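Local structure of catalase (Pseudomonas syringae, 1M7S) at the interface of chains A and B and the interface of chains A and C. The protein breaks hydrogen peroxide down to water and oxygen with a haem cofactor, protecting the cell from peroxide damage. Numbering follows the deposited sequence. Chains: chain A/B/C, Catalase.

Three patches show how one catalase subunit meets two neighbours in the deposited tetramer: contact 1 joins chains A and B, while contacts 2 and 3 both lie between A and C. Between centres of their C-alpha atoms, contacts 2 and 3 are about 22 Å apart, and contact 1 is 50 Å or more from either. Helix 137-144 serves both interfaces, through B:Ala143 in contact 1 and C:Phe137 and C:Pro138 in contact 2, so one element probably helps tie each subunit to two neighbours. Contact 3 comes nearest to an active site, its centre about 11 Å from C:His52. Each interface is two-fold symmetric.

Contact 1: the interface of chains A and B. Residues chain A 376, 379-381; chain B 143, 157, 160-161, 442.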
# COMPACT_ATOMS: atom_id res chain seq x y z
N TYR A 376 -5.46 -1.12 -26.19
CA TYR A 376 -6.01 0.19 -26.53
C TYR A 376 -7.23 0.01 -27.44
O TYR A 376 -7.44 -1.06 -28.07
CB TYR A 376 -4.94 1.05 -27.20
CG TYR A 376 -4.28 0.42 -28.42
CD1 TYR A 376 -4.85 0.55 -29.68
CD2 TYR A 376 -3.11 -0.30 -28.27
CE1 TYR A 376 -4.23 -0.03 -30.79
CE2 TYR A 376 -2.49 -0.90 -29.36
CZ TYR A 376 -3.08 -0.75 -30.62
OH TYR A 376 -2.45 -1.35 -31.70
N SER A 379 -9.03 -0.17 -32.16
CA SER A 379 -7.97 -0.89 -32.87
C SER A 379 -8.55 -1.55 -34.11
O SER A 379 -9.64 -2.11 -34.00
CB SER A 379 -7.29 -1.97 -32.02
OG SER A 379 -6.63 -2.95 -32.83
N ARG A 380 -7.82 -1.54 -35.23
CA ARG A 380 -8.37 -2.25 -36.39
C ARG A 380 -7.82 -3.68 -36.44
O ARG A 380 -8.31 -4.54 -37.19
CB ARG A 380 -8.16 -1.46 -37.67
CG ARG A 380 -6.76 -1.38 -38.23
CD ARG A 380 -6.72 -0.53 -39.50
NE ARG A 380 -6.97 0.89 -39.25
CZ ARG A 380 -8.12 1.51 -39.53
NH1 ARG A 380 -9.10 0.84 -40.12
NH2 ARG A 380 -8.24 2.79 -39.25
N LEU A 381 -6.83 -3.97 -35.60
CA LEU A 381 -6.28 -5.32 -35.53
C LEU A 381 -7.03 -6.18 -34.55
O LEU A 381 -7.34 -7.35 -34.84
CB LEU A 381 -4.80 -5.29 -35.14
CG LEU A 381 -3.96 -4.25 -35.89
CD1 LEU A 381 -2.62 -4.12 -35.21
CD2 LEU A 381 -3.84 -4.59 -37.37
N ALA B 143 -1.27 2.89 -26.36
CA ALA B 143 -0.74 2.73 -27.73
C ALA B 143 0.63 3.33 -27.91
O ALA B 143 1.46 2.82 -28.70
CB ALA B 143 -1.76 3.38 -28.68
N ARG B 157 1.85 0.12 -33.24
CA ARG B 157 0.71 0.18 -32.29
C ARG B 157 0.12 1.57 -32.23
O ARG B 157 -1.13 1.72 -32.33
CB ARG B 157 1.19 -0.32 -30.92
CG ARG B 157 1.91 -1.64 -30.88
CD ARG B 157 2.41 -2.14 -29.52
NE ARG B 157 1.31 -2.19 -28.56
CZ ARG B 157 1.04 -1.30 -27.64
NH1 ARG B 157 1.82 -0.27 -27.47
NH2 ARG B 157 -0.08 -1.56 -26.96
N ASP B 160 -1.92 2.20 -35.39
CA ASP B 160 -3.14 1.41 -35.48
C ASP B 160 -4.23 2.25 -34.78
O ASP B 160 -5.31 2.52 -35.30
CB ASP B 160 -2.98 0.09 -34.74
CG ASP B 160 -4.22 -0.70 -34.52
OD1 ASP B 160 -5.26 -0.54 -35.21
OD2 ASP B 160 -4.28 -1.56 -33.61
N PHE B 161 -3.84 2.76 -33.60
CA PHE B 161 -4.75 3.61 -32.83
C PHE B 161 -5.03 4.96 -33.48
O PHE B 161 -6.19 5.34 -33.67
CB PHE B 161 -4.06 3.89 -31.47
CG PHE B 161 -4.83 4.86 -30.61
CD1 PHE B 161 -5.99 4.45 -29.99
CD2 PHE B 161 -4.32 6.13 -30.44
CE1 PHE B 161 -6.67 5.38 -29.20
CE2 PHE B 161 -5.00 7.04 -29.66
CZ PHE B 161 -6.17 6.64 -29.02
N LEU B 442 0.63 -1.53 -40.20
CA LEU B 442 -0.21 -2.28 -41.12
C LEU B 442 -0.66 -1.36 -42.27
O LEU B 442 -0.99 -0.18 -42.08
CB LEU B 442 -1.44 -2.80 -40.37
CG LEU B 442 -2.49 -1.70 -40.05
CD1 LEU B 442 -3.75 -1.92 -40.86
CD2 LEU B 442 -2.70 -1.66 -38.56
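The carboxylate of B:Asp160, on helix 156-162, is gripped through both oxygens by a loop of chain A, in a loop-to-helix patch of the two-fold A/B interface that probably helps hold the tetramer. OD2 accepts from A:Tyr376 and A:Ser379. The phenol OH of A:Tyr376 donates at 2.7 Å from the anti side, 18° out of the carboxylate plane, while OG of A:Ser379 donates to the syn lone pair of the same OD2 at 2.8 Å. The other oxygen, OD1, offers its syn lone pair to the backbone N of A:Arg380 at 2.8 Å, a fairly straight bond. With both oxygens held, the carboxylate has little freedom to turn. B:Asp160 carries CG opposite its backbone N (chi1 169°), which sends the acid off the helix toward the chain A loop.

Around this centre carbon contacts mix with a guanidinium at the ring edge. The CB of B:Ala143 sits over one face of the A:Tyr376 ring, toward the rim, and the CB of B:Phe161 approaches CD1. The B:Arg157 guanidinium is turned 76° from the ring, with NH2 3.5 Å from CE2 of A:Tyr376. Beyond the acid, A:Leu381 and B:Leu442 reach tip to tip, and CD1 of B:Leu442 also touches CD of A:Arg380.

The loop is braced within chain A as well: OG of A:Ser379 also accepts the backbone N of A:Leu381 at 3.0 Å.

Contact 2: the interface of chains A and C. Residues chain A 34, 37-38, 41; chain C 134-135, 137-138.
Helix 32-41 of chain A lies against a bend in chain C, where the 3-10 turn 134-136 runs into helix 137-144. Four side chains of the A helix, A:Leu34, A:Lys37, A:Leu38 and A:Phe41, face this bend. A:Lys37 supplies the polar link: its ammonium NZ donates to the backbone O of C:Ile135 at 2.7 Å. The C=O to donor angle is 159°, and NZ is tilted somewhat from the carbonyl plane. The lysine chain is extended as far as CD and then bends (chi3 71°), which turns NZ onto that oxygen.

Beside it, CD1 of A:Leu34 rests on the C:Ile135 backbone, 3.7 Å from CA. C:Pro138 packs between two residues of the A helix, with CG 3.9 Å from CD2 of A:Leu38 and CB lying near CD1 of A:Phe41. C:Phe137 then turns its CD2-CE2 edge toward the face of A:Phe41, near the CE2-CZ rim, the planes 84° apart and CE2 of each ring 3.5 Å from CE2 of the other.

An apolar row fastened by a lysine thus anchors the N-terminal part of one subunit on its neighbour, and with its symmetry twin should help hold the A and C subunits together in the tetramer.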
# COMPACT_ATOMS: atom_id res chain seq x y z
N LEU A 34 10.46 -20.14 9.61
CA LEU A 34 10.05 -19.15 10.62
C LEU A 34 9.73 -17.80 9.97
O LEU A 34 8.68 -17.16 10.24
CB LEU A 34 11.16 -19.00 11.67
CG LEU A 34 11.01 -17.90 12.70
CD1 LEU A 34 9.81 -18.20 13.61
CD2 LEU A 34 12.28 -17.82 13.52
N LYS A 37 6.42 -17.66 7.69
CA LYS A 37 5.21 -17.72 8.46
C LYS A 37 5.01 -16.39 9.18
O LYS A 37 3.86 -15.95 9.17
CB LYS A 37 5.19 -18.77 9.59
CG LYS A 37 5.29 -20.19 9.12
CD LYS A 37 5.40 -21.13 10.32
CE LYS A 37 4.11 -21.26 11.12
NZ LYS A 37 4.29 -22.41 12.09
N LEU A 38 6.08 -15.81 9.72
CA LEU A 38 5.90 -14.54 10.44
C LEU A 38 5.58 -13.41 9.45
O LEU A 38 4.66 -12.64 9.73
CB LEU A 38 7.09 -14.23 11.34
CG LEU A 38 7.27 -15.11 12.59
CD1 LEU A 38 8.53 -14.65 13.34
CD2 LEU A 38 6.02 -14.97 13.46
N PHE A 41 1.93 -13.76 8.41
CA PHE A 41 1.09 -13.45 9.55
C PHE A 41 1.01 -11.92 9.73
O PHE A 41 -0.06 -11.34 10.01
CB PHE A 41 1.67 -14.12 10.82
CG PHE A 41 0.91 -13.77 12.07
CD1 PHE A 41 -0.35 -14.26 12.33
CD2 PHE A 41 1.49 -12.84 12.95
CE1 PHE A 41 -1.04 -13.90 13.50
CE2 PHE A 41 0.80 -12.47 14.10
CZ PHE A 41 -0.47 -12.98 14.38
N ALA C 134 8.49 -18.93 18.96
CA ALA C 134 7.74 -18.03 18.09
C ALA C 134 7.28 -18.65 16.77
O ALA C 134 6.34 -18.12 16.14
CB ALA C 134 8.59 -16.78 17.84
N ILE C 135 7.83 -19.79 16.39
CA ILE C 135 7.40 -20.49 15.17
C ILE C 135 5.96 -20.96 15.29
O ILE C 135 5.31 -21.14 14.27
CB ILE C 135 8.39 -21.63 14.81
CG1 ILE C 135 8.17 -22.08 13.35
CG2 ILE C 135 8.23 -22.84 15.73
CD1 ILE C 135 9.47 -22.70 12.82
N PHE C 137 3.60 -19.00 16.93
CA PHE C 137 2.67 -17.90 17.22
C PHE C 137 1.56 -17.74 16.19
O PHE C 137 0.39 -17.57 16.61
CB PHE C 137 3.45 -16.58 17.41
CG PHE C 137 2.61 -15.42 17.86
CD1 PHE C 137 2.23 -15.35 19.18
CD2 PHE C 137 2.27 -14.39 16.96
CE1 PHE C 137 1.45 -14.28 19.63
CE2 PHE C 137 1.49 -13.34 17.40
CZ PHE C 137 1.17 -13.27 18.73
N PRO C 138 1.81 -17.81 14.90
CA PRO C 138 0.76 -17.69 13.87
C PRO C 138 -0.26 -18.81 14.10
O PRO C 138 -1.47 -18.51 14.15
CB PRO C 138 1.48 -17.72 12.49
CG PRO C 138 2.88 -17.27 12.89
CD PRO C 138 3.13 -17.89 14.27

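Contact 3: the interface of chains A and C. Residues chain A 96-97, 234; chain C 94-95, 98, 146, 151.
ND1 of A:His97 accepts the backbone N-H of C:Gly95 at 2.7 Å, and the donor lies nearly in the imidazole plane. A histidine of one subunit is here inserted among loops of its A/C neighbour, probably helping to lock the two together. At the other ring nitrogen, NE2 donates to the side-chain amide oxygen OD1 of C:Asn151, 2.9 Å away. That oxygen also lies close to the ring plane, although NE2 itself lies tilted 29° from the carbonyl plane of the amide. Two bonds at the ring's rim, both to chain C, should fix its rotation and favour the tautomer with the proton on NE2. A:His97 projects its ring into chain C with CG beside the backbone N and opposite the carbonyl carbon (chi1 -64°).

The faces of the ring are covered too. CB of A:Asn96 lies over one, and the C:His94 imidazole comes to the other edge-to-face, the two planes 75° apart. C:Pro146 packs loosely against the rim, its CG 4.1 Å from CE1 of A:His97, while CB of C:Ser98 touches CB of A:His97 at 3.6 Å. In turn, OG of C:Ser98 donates to the O of C:Gly95 at 2.7 Å, steadying the loop.

Farther out, the phenol OH of A:Tyr234 lies by CD2 and NE2 of C:His94, the side chains crossing at about a right angle. One water bridges the subunits here, 3.2 Å from OH of A:Tyr234 and 2.8 Å from the backbone O of C:Asn151.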
# COMPACT_ATOMS: atom_id res chain seq x y z
N ASN A 96 -14.90 -3.55 13.60
CA ASN A 96 -15.08 -4.99 13.68
C ASN A 96 -15.14 -5.44 15.15
O ASN A 96 -14.48 -4.94 16.06
CB ASN A 96 -13.98 -5.90 13.16
CG ASN A 96 -13.17 -5.20 12.10
OD1 ASN A 96 -13.60 -5.12 10.95
ND2 ASN A 96 -12.03 -4.68 12.50
N HIS A 97 -16.00 -6.45 15.29
CA HIS A 97 -16.23 -7.01 16.59
C HIS A 97 -16.84 -5.96 17.49
O HIS A 97 -17.07 -6.40 18.61
CB HIS A 97 -14.93 -7.58 17.16
CG HIS A 97 -14.42 -8.73 16.34
ND1 HIS A 97 -13.10 -9.12 16.31
CD2 HIS A 97 -15.07 -9.59 15.50
CE1 HIS A 97 -12.98 -10.16 15.49
NE2 HIS A 97 -14.14 -10.48 14.97
N TYR A 234 -22.21 -10.37 21.87
CA TYR A 234 -21.89 -9.14 21.13
C TYR A 234 -22.02 -9.41 19.64
O TYR A 234 -21.79 -8.53 18.83
CB TYR A 234 -20.49 -8.63 21.54
CG TYR A 234 -19.36 -9.51 21.08
CD1 TYR A 234 -18.70 -9.24 19.89
CD2 TYR A 234 -18.98 -10.64 21.81
CE1 TYR A 234 -17.68 -10.06 19.42
CE2 TYR A 234 -17.98 -11.48 21.34
CZ TYR A 234 -17.34 -11.16 20.16
OH TYR A 234 -16.34 -12.00 19.71
N HIS C 94 -9.71 -9.89 19.83
CA HIS C 94 -10.76 -9.30 19.00
C HIS C 94 -10.39 -7.97 18.36
O HIS C 94 -9.37 -7.39 18.71
CB HIS C 94 -12.10 -9.26 19.76
CG HIS C 94 -12.51 -10.69 20.06
ND1 HIS C 94 -12.16 -11.29 21.24
CD2 HIS C 94 -13.17 -11.63 19.33
CE1 HIS C 94 -12.62 -12.54 21.26
NE2 HIS C 94 -13.23 -12.77 20.11
N GLY C 95 -11.25 -7.57 17.45
CA GLY C 95 -11.08 -6.35 16.69
C GLY C 95 -11.03 -5.08 17.52
O GLY C 95 -11.15 -5.11 18.74
N SER C 98 -14.21 -4.08 19.92
CA SER C 98 -14.72 -5.27 20.64
C SER C 98 -14.86 -4.93 22.12
O SER C 98 -14.25 -3.99 22.63
CB SER C 98 -13.77 -6.43 20.42
OG SER C 98 -12.46 -6.23 20.87
N PRO C 146 -11.50 -15.88 16.15
CA PRO C 146 -12.79 -16.39 15.66
C PRO C 146 -12.59 -17.33 14.49
O PRO C 146 -11.57 -17.31 13.79
CB PRO C 146 -13.59 -15.13 15.22
CG PRO C 146 -13.01 -14.14 16.25
CD PRO C 146 -11.51 -14.41 16.18
N ASN C 151 -16.39 -15.82 11.46
CA ASN C 151 -16.10 -14.64 12.32
C ASN C 151 -16.82 -14.78 13.64
O ASN C 151 -17.03 -13.81 14.36
CB ASN C 151 -16.53 -13.33 11.64
CG ASN C 151 -15.94 -12.07 12.25
OD1 ASN C 151 -14.78 -12.10 12.65
ND2 ASN C 151 -16.70 -10.97 12.31
O HOH W 1 -17.46 -12.50 16.77